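Local atomic coordinates of odorant-binding protein (Phormia regina, PDB entry 5DIC), a protein that binds fatty acids such as palmitate and, as an odorant-binding protein of the blowfly oral disk, probably carries them in solution. Residues Ala85-Cys89 with Cys107-Ala111; Glu29-Leu33 with Thr42-Phe48; Val64-Leu70 with Val82-Leu86. All blocks are in the same frame, centred on the assembly; numbering follows the deposited sequence.

Contact 1. Residues Ala85-Cys89 with Cys107-Ala111; sequences ALDKC and CFEKA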
ATOM      1  N   ALA A  85      -6.304  -5.986 -12.014  1.00 14.61           N
ATOM      2  CA  ALA A  85      -6.479  -5.367 -10.691  1.00 14.95           C
ATOM      3  C   ALA A  85      -6.378  -3.846 -10.777  1.00 13.21           C
ATOM      4  O   ALA A  85      -7.149  -3.123 -10.136  1.00 15.23           O
ATOM      5  CB  ALA A  85      -5.423  -5.880  -9.742  1.00 15.48           C
ATOM      6  N   LEU A  86      -5.461  -3.350 -11.601  1.00 13.30           N
ATOM      7  CA  LEU A  86      -5.390  -1.920 -11.855  1.00 14.00           C
ATOM      8  C   LEU A  86      -6.688  -1.395 -12.431  1.00 14.31           C
ATOM      9  O   LEU A  86      -7.194  -0.360 -11.991  1.00 15.68           O
ATOM     10  CB  LEU A  86      -4.220  -1.583 -12.795  1.00 14.04           C
ATOM     11  CG  LEU A  86      -2.847  -1.588 -12.119  1.00 14.48           C
ATOM     12  CD1 LEU A  86      -1.760  -1.750 -13.151  1.00 16.93           C
ATOM     13  CD2 LEU A  86      -2.643  -0.339 -11.316  1.00 15.24           C
ATOM     14  N   ASP A  87      -7.251  -2.106 -13.411  1.00 15.59           N
ATOM     15  CA  ASP A  87      -8.468  -1.629 -14.035  1.00 18.22           C
ATOM     16  C   ASP A  87      -9.601  -1.520 -13.034  1.00 18.65           C
ATOM     17  O   ASP A  87     -10.446  -0.620 -13.114  1.00 23.06           O
ATOM     18  CB  ASP A  87      -8.903  -2.562 -15.161  1.00 20.85           C
ATOM     19  CG  ASP A  87      -8.121  -2.350 -16.450  1.00 27.87           C
ATOM     20  OD1 ASP A  87      -7.491  -1.287 -16.628  1.00 33.12           O
ATOM     21  OD2 ASP A  87      -8.176  -3.251 -17.310  1.00 35.80           O
ATOM     22  N   LYS A  88      -9.638  -2.457 -12.100  1.00 16.77           N
ATOM     23  CA  LYS A  88     -10.696  -2.493 -11.095  1.00 18.72           C
ATOM     24  C   LYS A  88     -10.505  -1.562  -9.909  1.00 16.24           C
ATOM     25  O   LYS A  88     -11.504  -1.122  -9.319  1.00 18.15           O
ATOM     26  CB  LYS A  88     -10.846  -3.917 -10.611  1.00 25.21           C
ATOM     27  CG  LYS A  88     -11.347  -4.794 -11.737  1.00 29.59           C
ATOM     28  CD  LYS A  88     -12.488  -5.707 -11.353  1.00 50.94           C
ATOM     29  CE  LYS A  88     -11.985  -6.983 -10.706  1.00 59.45           C
ATOM     30  NZ  LYS A  88     -13.130  -7.834 -10.277  1.00 68.19           N
ATOM     31  N   CYS A  89      -9.265  -1.231  -9.578  1.00 15.16           N
ATOM     32  CA  CYS A  89      -9.000  -0.534  -8.335  1.00 15.56           C
ATOM     33  C   CYS A  89      -8.507   0.880  -8.461  1.00 15.47           C
ATOM     34  O   CYS A  89      -8.553   1.638  -7.481  1.00 17.65           O
ATOM     35  CB  CYS A  89      -7.983  -1.331  -7.532  1.00 15.44           C
ATOM     36  SG  CYS A  89      -8.557  -2.982  -7.048  1.00 17.07           S
ATOM     37  N   CYS A 107      -8.943  -2.656  -2.141  1.00 13.67           N
ATOM     38  CA  CYS A 107      -9.356  -3.189  -3.429  1.00 14.45           C
ATOM     39  C   CYS A 107      -8.275  -4.124  -3.992  1.00 13.77           C
ATOM     40  O   CYS A 107      -8.596  -5.213  -4.481  1.00 15.50           O
ATOM     41  CB  CYS A 107      -9.691  -2.076  -4.394  1.00 15.08           C
ATOM     42  SG  CYS A 107     -10.283  -2.594  -6.026  1.00 18.03           S
ATOM     43  N   PHE A 108      -7.011  -3.718  -3.910  1.00 13.03           N
ATOM     44  CA  PHE A 108      -5.934  -4.600  -4.378  1.00 12.98           C
ATOM     45  C   PHE A 108      -5.865  -5.890  -3.558  1.00 14.19           C
ATOM     46  O   PHE A 108      -5.605  -6.956  -4.101  1.00 15.85           O
ATOM     47  CB  PHE A 108      -4.590  -3.883  -4.380  1.00 13.84           C
ATOM     48  CG  PHE A 108      -4.334  -3.101  -5.634  1.00 13.68           C
ATOM     49  CD1 PHE A 108      -3.814  -3.709  -6.781  1.00 15.17           C
ATOM     50  CD2 PHE A 108      -4.577  -1.748  -5.670  1.00 14.56           C
ATOM     51  CE1 PHE A 108      -3.570  -2.980  -7.920  1.00 17.27           C
ATOM     52  CE2 PHE A 108      -4.317  -1.015  -6.815  1.00 15.45           C
ATOM     53  CZ  PHE A 108      -3.826  -1.635  -7.932  1.00 16.35           C
ATOM     54  N   GLU A 109      -6.094  -5.786  -2.253  1.00 15.04           N
ATOM     55  CA  GLU A 109      -6.095  -6.973  -1.412  1.00 17.07           C
ATOM     56  C   GLU A 109      -7.229  -7.906  -1.810  1.00 16.33           C
ATOM     57  O   GLU A 109      -7.073  -9.127  -1.789  1.00 17.83           O
ATOM     58  CB  GLU A 109      -6.162  -6.615   0.072  1.00 19.01           C
ATOM     59  CG  GLU A 109      -4.857  -6.091   0.657  1.00 19.95           C
ATOM     60  CD  GLU A 109      -3.704  -7.097   0.606  1.00 25.27           C
ATOM     61  OE1 GLU A 109      -3.956  -8.317   0.544  1.00 32.37           O
ATOM     62  OE2 GLU A 109      -2.534  -6.679   0.636  1.00 30.04           O
ATOM     63  N   LYS A 110      -8.387  -7.349  -2.148  1.00 17.02           N
ATOM     64  CA  LYS A 110      -9.506  -8.155  -2.618  1.00 18.63           C
ATOM     65  C   LYS A 110      -9.138  -8.851  -3.929  1.00 17.04           C
ATOM     66  O   LYS A 110      -9.418 -10.035  -4.097  1.00 20.46           O
ATOM     67  CB  LYS A 110     -10.758  -7.293  -2.762  1.00 18.20           C
ATOM     68  CG  LYS A 110     -11.961  -8.019  -3.292  1.00 23.20           C
ATOM     69  CD  LYS A 110     -13.182  -7.101  -3.280  1.00 27.25           C
ATOM     70  CE  LYS A 110     -14.490  -7.845  -3.506  1.00 35.01           C
ATOM     71  NZ  LYS A 110     -15.625  -7.191  -2.795  1.00 44.56           N
ATOM     72  N   ALA A 111      -8.496  -8.124  -4.835  1.00 16.22           N
ATOM     73  CA  ALA A 111      -8.043  -8.695  -6.107  1.00 18.50           C
ATOM     74  C   ALA A 111      -7.069  -9.852  -5.863  1.00 18.07           C
ATOM     75  O   ALA A 111      -7.163 -10.898  -6.504  1.00 20.85           O
ATOM     76  CB  ALA A 111      -7.411  -7.623  -6.985  1.00 17.76           C
TER
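This is a disulfide-linked pair of helices in the all-helical fold of the PBP/GOBP odorant-binding proteins, which is held together by three disulfides. The end of helix 79-89 packs against helix 97-113. The short axes approach to 9.5 Å and run roughly antiparallel, at 139°. The nearest CA pairs are Ala85 with Ala111, at 5.9 Å, and Cys89 with Cys107, at 5.6 Å.

Cys107 comes first on the second segment. Its SG bonds Cys89 SG at 2.0 Å, with a chi3 of -79°. This covalent link holds the end of helix 79-89 to its neighbour.

Phe108 follows, and its ring reaches across to the other helix. Cys89 lies over one face of the ring. Its CB makes a CH-pi contact, 4.1 Å from the ring centroid, and its SG lies 4.5 Å from the same centroid, a sulfur-aromatic contact. Leu86 CD2 meets the ring edge, 3.8 Å from Phe108 CZ. Ala85 CB adds a contact of 3.9 Å to Phe108 CE1. Phe108 touches one bound palmitic acid; Ala85 and Glu109 touch another. The contact thus forms part of the wall of the fatty acid site.

Glu109 itself points away from helix 79-89. One turn after Cys107, Ala111 points back toward the partner helix. Two small side chains meet there, so the backbones can come close: Ala85 CB lies 3.8 Å from Ala111 CB.

Contact 2. Residues Glu29-Leu33 with Thr42-Phe48; sequences EATKL and TPAMKCF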
ATOM      1  N   GLU A  29       0.189   2.447  17.460  1.00 12.89           N
ATOM      2  CA  GLU A  29      -0.224   2.260  16.077  1.00 12.40           C
ATOM      3  C   GLU A  29       0.931   1.684  15.250  1.00 11.54           C
ATOM      4  O   GLU A  29       0.731   0.806  14.405  1.00 12.05           O
ATOM      5  CB  GLU A  29      -0.709   3.595  15.463  1.00 12.04           C
ATOM      6  CG  GLU A  29      -2.067   4.037  15.979  1.00 13.37           C
ATOM      7  CD  GLU A  29      -2.413   5.498  15.664  1.00 12.80           C
ATOM      8  OE1 GLU A  29      -1.494   6.332  15.566  1.00 13.37           O
ATOM      9  OE2 GLU A  29      -3.626   5.782  15.589  1.00 13.60           O
ATOM     10  N   ALA A  30       2.135   2.192  15.484  1.00 11.54           N
ATOM     11  CA  ALA A  30       3.317   1.719  14.746  1.00 13.19           C
ATOM     12  C   ALA A  30       3.566   0.243  15.011  1.00 12.31           C
ATOM     13  O   ALA A  30       3.908  -0.489  14.104  1.00 12.88           O
ATOM     14  CB  ALA A  30       4.561   2.533  15.098  1.00 14.15           C
ATOM     15  N   THR A  31       3.399  -0.194  16.253  1.00 11.93           N
ATOM     16  CA  THR A  31       3.600  -1.606  16.569  1.00 13.40           C
ATOM     17  C   THR A  31       2.497  -2.489  15.959  1.00 12.36           C
ATOM     18  O   THR A  31       2.788  -3.584  15.470  1.00 12.77           O
ATOM     19  CB  THR A  31       3.837  -1.827  18.066  1.00 16.89           C
ATOM     20  OG1 THR A  31       4.362  -3.141  18.221  1.00 21.92           O
ATOM     21  CG2 THR A  31       2.652  -1.755  18.875  1.00 22.37           C
ATOM     22  N   LYS A  32       1.261  -2.002  15.935  1.00 11.94           N
ATOM     23  CA  LYS A  32       0.245  -2.723  15.183  1.00 12.27           C
ATOM     24  C   LYS A  32       0.660  -2.882  13.745  1.00 11.87           C
ATOM     25  O   LYS A  32       0.551  -3.970  13.161  1.00 13.63           O
ATOM     26  CB  LYS A  32      -1.127  -2.055  15.279  1.00 13.14           C
ATOM     27  CG  LYS A  32      -1.774  -2.233  16.645  1.00 15.20           C
ATOM     28  CD  LYS A  32      -3.224  -1.822  16.652  1.00 20.96           C
ATOM     29  CE  LYS A  32      -3.446  -0.335  16.713  1.00 29.02           C
ATOM     30  NZ  LYS A  32      -4.813  -0.072  17.259  1.00 35.35           N
ATOM     31  N   LEU A  33       1.076  -1.784  13.128  1.00 11.96           N
ATOM     32  CA  LEU A  33       1.459  -1.836  11.710  1.00 12.58           C
ATOM     33  C   LEU A  33       2.616  -2.803  11.451  1.00 12.98           C
ATOM     34  O   LEU A  33       2.569  -3.589  10.505  1.00 15.04           O
ATOM     35  CB  LEU A  33       1.781  -0.429  11.200  1.00 12.54           C
ATOM     36  CG  LEU A  33       0.600   0.532  11.113  1.00 12.51           C
ATOM     37  CD1 LEU A  33       1.076   1.982  11.126  1.00 12.84           C
ATOM     38  CD2 LEU A  33      -0.245   0.199   9.897  1.00 13.53           C
ATOM     39  N   THR A  42      -6.967   2.671  12.439  1.00 14.02           N
ATOM     40  CA  THR A  42      -7.238   4.023  12.880  1.00 13.42           C
ATOM     41  C   THR A  42      -6.940   5.026  11.746  1.00 12.67           C
ATOM     42  O   THR A  42      -6.266   4.670  10.766  1.00 12.46           O
ATOM     43  CB  THR A  42      -6.392   4.381  14.091  1.00 13.20           C
ATOM     44  OG1 THR A  42      -5.035   4.383  13.672  1.00 12.89           O
ATOM     45  CG2 THR A  42      -6.567   3.381  15.247  1.00 16.79           C
ATOM     46  N   PRO A  43      -7.350   6.289  11.913  1.00 12.38           N
ATOM     47  CA  PRO A  43      -7.056   7.278  10.867  1.00 12.51           C
ATOM     48  C   PRO A  43      -5.552   7.410  10.576  1.00 11.35           C
ATOM     49  O   PRO A  43      -5.166   7.506   9.423  1.00 11.90           O
ATOM     50  CB  PRO A  43      -7.680   8.571  11.410  1.00 14.07           C
ATOM     51  CG  PRO A  43      -8.843   8.058  12.206  1.00 15.10           C
ATOM     52  CD  PRO A  43      -8.336   6.812  12.882  1.00 13.94           C
ATOM     53  N   ALA A  44      -4.705   7.393  11.606  1.00 10.91           N
ATOM     54  CA  ALA A  44      -3.281   7.546  11.385  1.00 10.63           C
ATOM     55  C   ALA A  44      -2.696   6.300  10.727  1.00 10.78           C
ATOM     56  O   ALA A  44      -1.735   6.404   9.969  1.00 11.19           O
ATOM     57  CB  ALA A  44      -2.542   7.873  12.677  1.00 12.39           C
ATOM     58  N   MET A  45      -3.261   5.119  11.003  1.00 10.17           N
ATOM     59  CA  MET A  45      -2.834   3.937  10.278  1.00 10.17           C
ATOM     60  C   MET A  45      -3.179   4.009   8.780  1.00 10.09           C
ATOM     61  O   MET A  45      -2.382   3.576   7.944  1.00 10.69           O
ATOM     62  CB  MET A  45      -3.422   2.678  10.920  1.00 11.20           C
ATOM     63  CG  MET A  45      -2.874   2.417  12.316  1.00 13.06           C
ATOM     64  SD  MET A  45      -3.784   1.175  13.239  1.00 15.10           S
ATOM     65  CE  MET A  45      -3.359  -0.273  12.287  1.00 16.59           C
ATOM     66  N   LYS A  46      -4.353   4.557   8.459  1.00 10.30           N
ATOM     67  CA  LYS A  46      -4.682   4.781   7.053  1.00 10.18           C
ATOM     68  C   LYS A  46      -3.721   5.768   6.412  1.00  9.80           C
ATOM     69  O   LYS A  46      -3.292   5.578   5.268  1.00 10.39           O
ATOM     70  CB  LYS A  46      -6.119   5.301   6.918  1.00 11.13           C
ATOM     71  CG  LYS A  46      -7.184   4.302   7.350  1.00 13.01           C
ATOM     72  CD  LYS A  46      -8.575   4.906   7.074  1.00 17.83           C
ATOM     73  CE  LYS A  46      -9.736   4.046   7.477  1.00 21.81           C
ATOM     74  NZ  LYS A  46     -10.979   4.827   7.169  1.00 28.21           N
ATOM     75  N   CYS A  47      -3.373   6.823   7.135  1.00  9.61           N
ATOM     76  CA  CYS A  47      -2.401   7.747   6.585  1.00 10.17           C
ATOM     77  C   CYS A  47      -1.023   7.122   6.430  1.00 10.26           C
ATOM     78  O   CYS A  47      -0.355   7.353   5.430  1.00 10.34           O
ATOM     79  CB  CYS A  47      -2.280   8.984   7.439  1.00 10.42           C
ATOM     80  SG  CYS A  47      -3.710  10.096   7.386  1.00 12.44           S
ATOM     81  N   PHE A  48      -0.612   6.309   7.413  1.00 10.43           N
ATOM     82  CA  PHE A  48       0.627   5.558   7.261  1.00 10.41           C
ATOM     83  C   PHE A  48       0.636   4.748   5.965  1.00 10.03           C
ATOM     84  O   PHE A  48       1.613   4.772   5.224  1.00 10.43           O
ATOM     85  CB  PHE A  48       0.827   4.599   8.449  1.00 10.59           C
ATOM     86  CG  PHE A  48       1.987   3.667   8.221  1.00 10.71           C
ATOM     87  CD1 PHE A  48       1.782   2.469   7.592  1.00 11.17           C
ATOM     88  CD2 PHE A  48       3.278   4.021   8.554  1.00 11.24           C
ATOM     89  CE1 PHE A  48       2.841   1.644   7.259  1.00 12.81           C
ATOM     90  CE2 PHE A  48       4.339   3.212   8.253  1.00 12.54           C
ATOM     91  CZ  PHE A  48       4.130   2.025   7.599  1.00 12.74           C
TER
HETATM   92  O   HOH W   1      -5.419   7.534  14.390  1.00 13.59           O
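The segments 29-33 and 43-48, on helices 27-34 and 43-55, cross at -54°, their axes 10.3 Å apart at closest. Glu29 and Met45 have the nearest CA atoms, at 6.6 Å. Thr42 is the N-cap of the second helix.

Thr42 OG1 donates to Glu29 OE2 at 2.8 Å and accepts from Met45 N at 3.3 Å. Thr42 N in turn donates a weak bond to Met45 SD, at 3.6 Å. Thr42 and Met45 form a capping box at the start of helix 43-55; Glu29 of the preceding helix in the PBP/GOBP fold joins it from outside. Water 1 donates to Glu29 OE2 at 2.8 Å and accepts from Ala44 N at 2.9 Å. Glu29 thus holds the N-cap directly and the first-turn Ala44 N through water.

Side-chain packing continues along the helices. Lys32 CE lies 3.8 Å from Met45 SD. Leu33 CD2 makes an apolar contact of 4.0 Å with Met45 CE. Leu33 CD1 sits over one face of the Phe48 ring in a CH-pi contact, 3.9 Å from its centroid. Leu33 and Phe48 also touch helix 6-22, where the Phe48 ring meets that of Phe16. Cys47 forms a disulfide with Cys98 of helix 97-113.

Contact 3. Residues Val64-Leu70 with Val82-Leu86; sequences VQEAVVL and VKAAL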
ATOM      1  N   VAL A  64      -2.999   6.086  -8.901  1.00 11.13           N
ATOM      2  CA  VAL A  64      -2.126   4.920  -8.926  1.00 11.44           C
ATOM      3  C   VAL A  64      -1.108   5.037 -10.045  1.00 11.80           C
ATOM      4  O   VAL A  64      -1.464   5.356 -11.196  1.00 12.35           O
ATOM      5  CB  VAL A  64      -2.939   3.630  -9.018  1.00 12.33           C
ATOM      6  CG1 VAL A  64      -2.017   2.439  -9.105  1.00 13.39           C
ATOM      7  CG2 VAL A  64      -3.907   3.507  -7.847  1.00 14.05           C
ATOM      8  N   GLN A  65       0.163   4.814  -9.703  1.00 12.18           N
ATOM      9  CA  GLN A  65       1.263   4.918 -10.670  1.00 11.41           C
ATOM     10  C   GLN A  65       1.443   3.554 -11.319  1.00 11.53           C
ATOM     11  O   GLN A  65       2.073   2.653 -10.748  1.00 12.39           O
ATOM     12  CB  GLN A  65       2.528   5.398 -10.013  1.00 12.16           C
ATOM     13  CG  GLN A  65       2.350   6.730  -9.322  1.00 13.74           C
ATOM     14  CD  GLN A  65       1.812   7.782 -10.234  1.00 18.65           C
ATOM     15  OE1 GLN A  65       2.372   7.999 -11.327  1.00 16.57           O
ATOM     16  NE2 GLN A  65       0.646   8.356  -9.890  1.00 19.27           N
ATOM     17  N   GLU A  66       0.802   3.371 -12.468  1.00 12.55           N
ATOM     18  CA  GLU A  66       0.575   2.033 -12.989  1.00 13.19           C
ATOM     19  C   GLU A  66       1.861   1.312 -13.384  1.00 12.99           C
ATOM     20  O   GLU A  66       1.987   0.117 -13.137  1.00 13.32           O
ATOM     21  CB  GLU A  66      -0.366   2.101 -14.184  1.00 14.78           C
ATOM     22  CG  GLU A  66      -1.715   2.673 -13.798  1.00 18.61           C
ATOM     23  CD  GLU A  66      -2.679   2.760 -14.929  1.00 25.77           C
ATOM     24  OE1 GLU A  66      -2.566   1.961 -15.887  1.00 38.12           O
ATOM     25  OE2 GLU A  66      -3.550   3.648 -14.840  1.00 21.53           O
ATOM     26  N   ALA A  67       2.811   2.015 -13.970  1.00 13.61           N
ATOM     27  CA  ALA A  67       4.040   1.373 -14.378  1.00 14.07           C
ATOM     28  C   ALA A  67       4.812   0.824 -13.184  1.00 13.78           C
ATOM     29  O   ALA A  67       5.426  -0.238 -13.283  1.00 14.13           O
ATOM     30  CB  ALA A  67       4.912   2.330 -15.199  1.00 17.48           C
ATOM     31  N   VAL A  68       4.780   1.537 -12.062  1.00 13.18           N
ATOM     32  CA  VAL A  68       5.478   1.092 -10.872  1.00 12.40           C
ATOM     33  C   VAL A  68       4.783  -0.109 -10.248  1.00 12.56           C
ATOM     34  O   VAL A  68       5.434  -1.079  -9.872  1.00 12.80           O
ATOM     35  CB  VAL A  68       5.686   2.236  -9.872  1.00 13.42           C
ATOM     36  CG1 VAL A  68       6.367   1.721  -8.627  1.00 13.44           C
ATOM     37  CG2 VAL A  68       6.498   3.356 -10.495  1.00 15.88           C
ATOM     38  N   VAL A  69       3.458  -0.061 -10.193  1.00 11.62           N
ATOM     39  CA  VAL A  69       2.703  -1.214  -9.710  1.00 11.45           C
ATOM     40  C   VAL A  69       3.028  -2.441 -10.560  1.00 10.89           C
ATOM     41  O   VAL A  69       3.250  -3.514 -10.022  1.00 12.27           O
ATOM     42  CB  VAL A  69       1.196  -0.894  -9.690  1.00 11.44           C
ATOM     43  CG1 VAL A  69       0.400  -2.158  -9.412  1.00 12.11           C
ATOM     44  CG2 VAL A  69       0.903   0.181  -8.659  1.00 11.98           C
ATOM     45  N   LEU A  70       2.983  -2.285 -11.883  1.00 11.54           N
ATOM     46  CA  LEU A  70       3.333  -3.402 -12.745  1.00 12.58           C
ATOM     47  C   LEU A  70       4.756  -3.898 -12.529  1.00 13.81           C
ATOM     48  O   LEU A  70       5.000  -5.106 -12.462  1.00 14.52           O
ATOM     49  CB  LEU A  70       3.122  -3.020 -14.216  1.00 13.98           C
ATOM     50  CG  LEU A  70       1.650  -2.936 -14.620  1.00 16.14           C
ATOM     51  CD1 LEU A  70       1.504  -2.085 -15.870  1.00 17.53           C
ATOM     52  CD2 LEU A  70       1.040  -4.311 -14.858  1.00 16.90           C
ATOM     53  N   VAL A  82      -2.282  -8.348 -12.879  1.00 12.31           N
ATOM     54  CA  VAL A  82      -2.029  -7.065 -12.261  1.00 11.57           C
ATOM     55  C   VAL A  82      -2.736  -5.960 -13.057  1.00 11.91           C
ATOM     56  O   VAL A  82      -3.338  -5.056 -12.472  1.00 12.60           O
ATOM     57  CB  VAL A  82      -0.527  -6.785 -12.119  1.00 11.35           C
ATOM     58  CG1 VAL A  82      -0.301  -5.389 -11.555  1.00 11.98           C
ATOM     59  CG2 VAL A  82       0.084  -7.806 -11.172  1.00 12.11           C
ATOM     60  N   LYS A  83      -2.737  -6.049 -14.395  1.00 12.43           N
ATOM     61  CA  LYS A  83      -3.472  -5.060 -15.220  1.00 13.42           C
ATOM     62  C   LYS A  83      -4.960  -5.100 -14.912  1.00 13.63           C
ATOM     63  O   LYS A  83      -5.616  -4.064 -14.843  1.00 15.20           O
ATOM     64  CB  LYS A  83      -3.230  -5.321 -16.712  1.00 14.55           C
ATOM     65  CG  LYS A  83      -1.844  -4.896 -17.154  1.00 16.26           C
ATOM     66  CD  LYS A  83      -1.581  -5.124 -18.627  1.00 16.63           C
ATOM     67  CE  LYS A  83      -0.249  -4.525 -19.023  1.00 19.84           C
ATOM     68  NZ  LYS A  83       0.096  -4.736 -20.457  1.00 21.47           N
ATOM     69  N   ALA A  84      -5.492  -6.295 -14.670  1.00 14.05           N
ATOM     70  CA  ALA A  84      -6.895  -6.418 -14.351  1.00 15.72           C
ATOM     71  C   ALA A  84      -7.187  -5.785 -12.988  1.00 15.19           C
ATOM     72  O   ALA A  84      -8.199  -5.096 -12.810  1.00 16.90           O
ATOM     73  CB  ALA A  84      -7.325  -7.876 -14.368  1.00 17.38           C
ATOM     74  N   ALA A  85      -6.304  -5.986 -12.014  1.00 14.61           N
ATOM     75  CA  ALA A  85      -6.479  -5.367 -10.691  1.00 14.95           C
ATOM     76  C   ALA A  85      -6.378  -3.846 -10.777  1.00 13.21           C
ATOM     77  O   ALA A  85      -7.149  -3.123 -10.136  1.00 15.23           O
ATOM     78  CB  ALA A  85      -5.423  -5.880  -9.742  1.00 15.48           C
ATOM     79  N   LEU A  86      -5.461  -3.350 -11.601  1.00 13.30           N
ATOM     80  CA  LEU A  86      -5.390  -1.920 -11.855  1.00 14.00           C
ATOM     81  C   LEU A  86      -6.688  -1.395 -12.431  1.00 14.31           C
ATOM     82  O   LEU A  86      -7.194  -0.360 -11.991  1.00 15.68           O
ATOM     83  CB  LEU A  86      -4.220  -1.583 -12.795  1.00 14.04           C
ATOM     84  CG  LEU A  86      -2.847  -1.588 -12.119  1.00 14.48           C
ATOM     85  CD1 LEU A  86      -1.760  -1.750 -13.151  1.00 16.93           C
ATOM     86  CD2 LEU A  86      -2.643  -0.339 -11.316  1.00 15.24           C
TER
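This is an apolar contact between two consecutive helices, 66-77 and 79-89, which form a helical hairpin. The short axes run roughly antiparallel at 141° and approach to 10.4 Å. The nearest CA pairs are Leu70 with Val82, at 6.5 Å, and Glu66 with Leu86, at 7.2 Å.

Leu86 is central. Its CD2 lies 3.6 Å from Val64 CG1 and 4.0 Å from Val69 CG1, while its CD1 is 3.9 Å from Leu70 CG. Val82 CG1 packs 3.7 Å from Leu70 CD2 and 3.9 Å from Val69 CG1. Toward the solvent, the aliphatic part of Lys83 joins in, with its CG 3.7 Å from Leu70 CD2. The charged ends have other partners: Lys83 pairs with Glu79, and Glu66 with Lys90.

Val69 lies close to a bound palmitic acid, so the hairpin borders the ligand site. Val64, on the short strand 63-64 just before helix 66-77, also touches Ile104. Helix 97-113 packs against Leu86 as well, through Phe108.

How the contacts relate
Contact 2 comes first along the chain, then contact 3, then contact 1. Contacts 1 and 3 are neighbours, with centres about 9 Å apart. Both use helix 79-89. Their ranges overlap at Ala85 and Leu86, and Leu86 makes contacts in both. This helix packs on helix 66-77 in contact 3 and on helix 97-113 in contact 1. Contact 2 lies on the opposite side of the chain's centre. Its centre is about 22 Å from that of contact 1 and about 24 Å from that of contact 3. The side chain of Phe48 is about 8 Å from a bound palmitic acid. Contacts 1 and 3 thus probably build one wall of the palmitic acid site around helix 79-89, while contact 2 packs the opposite side.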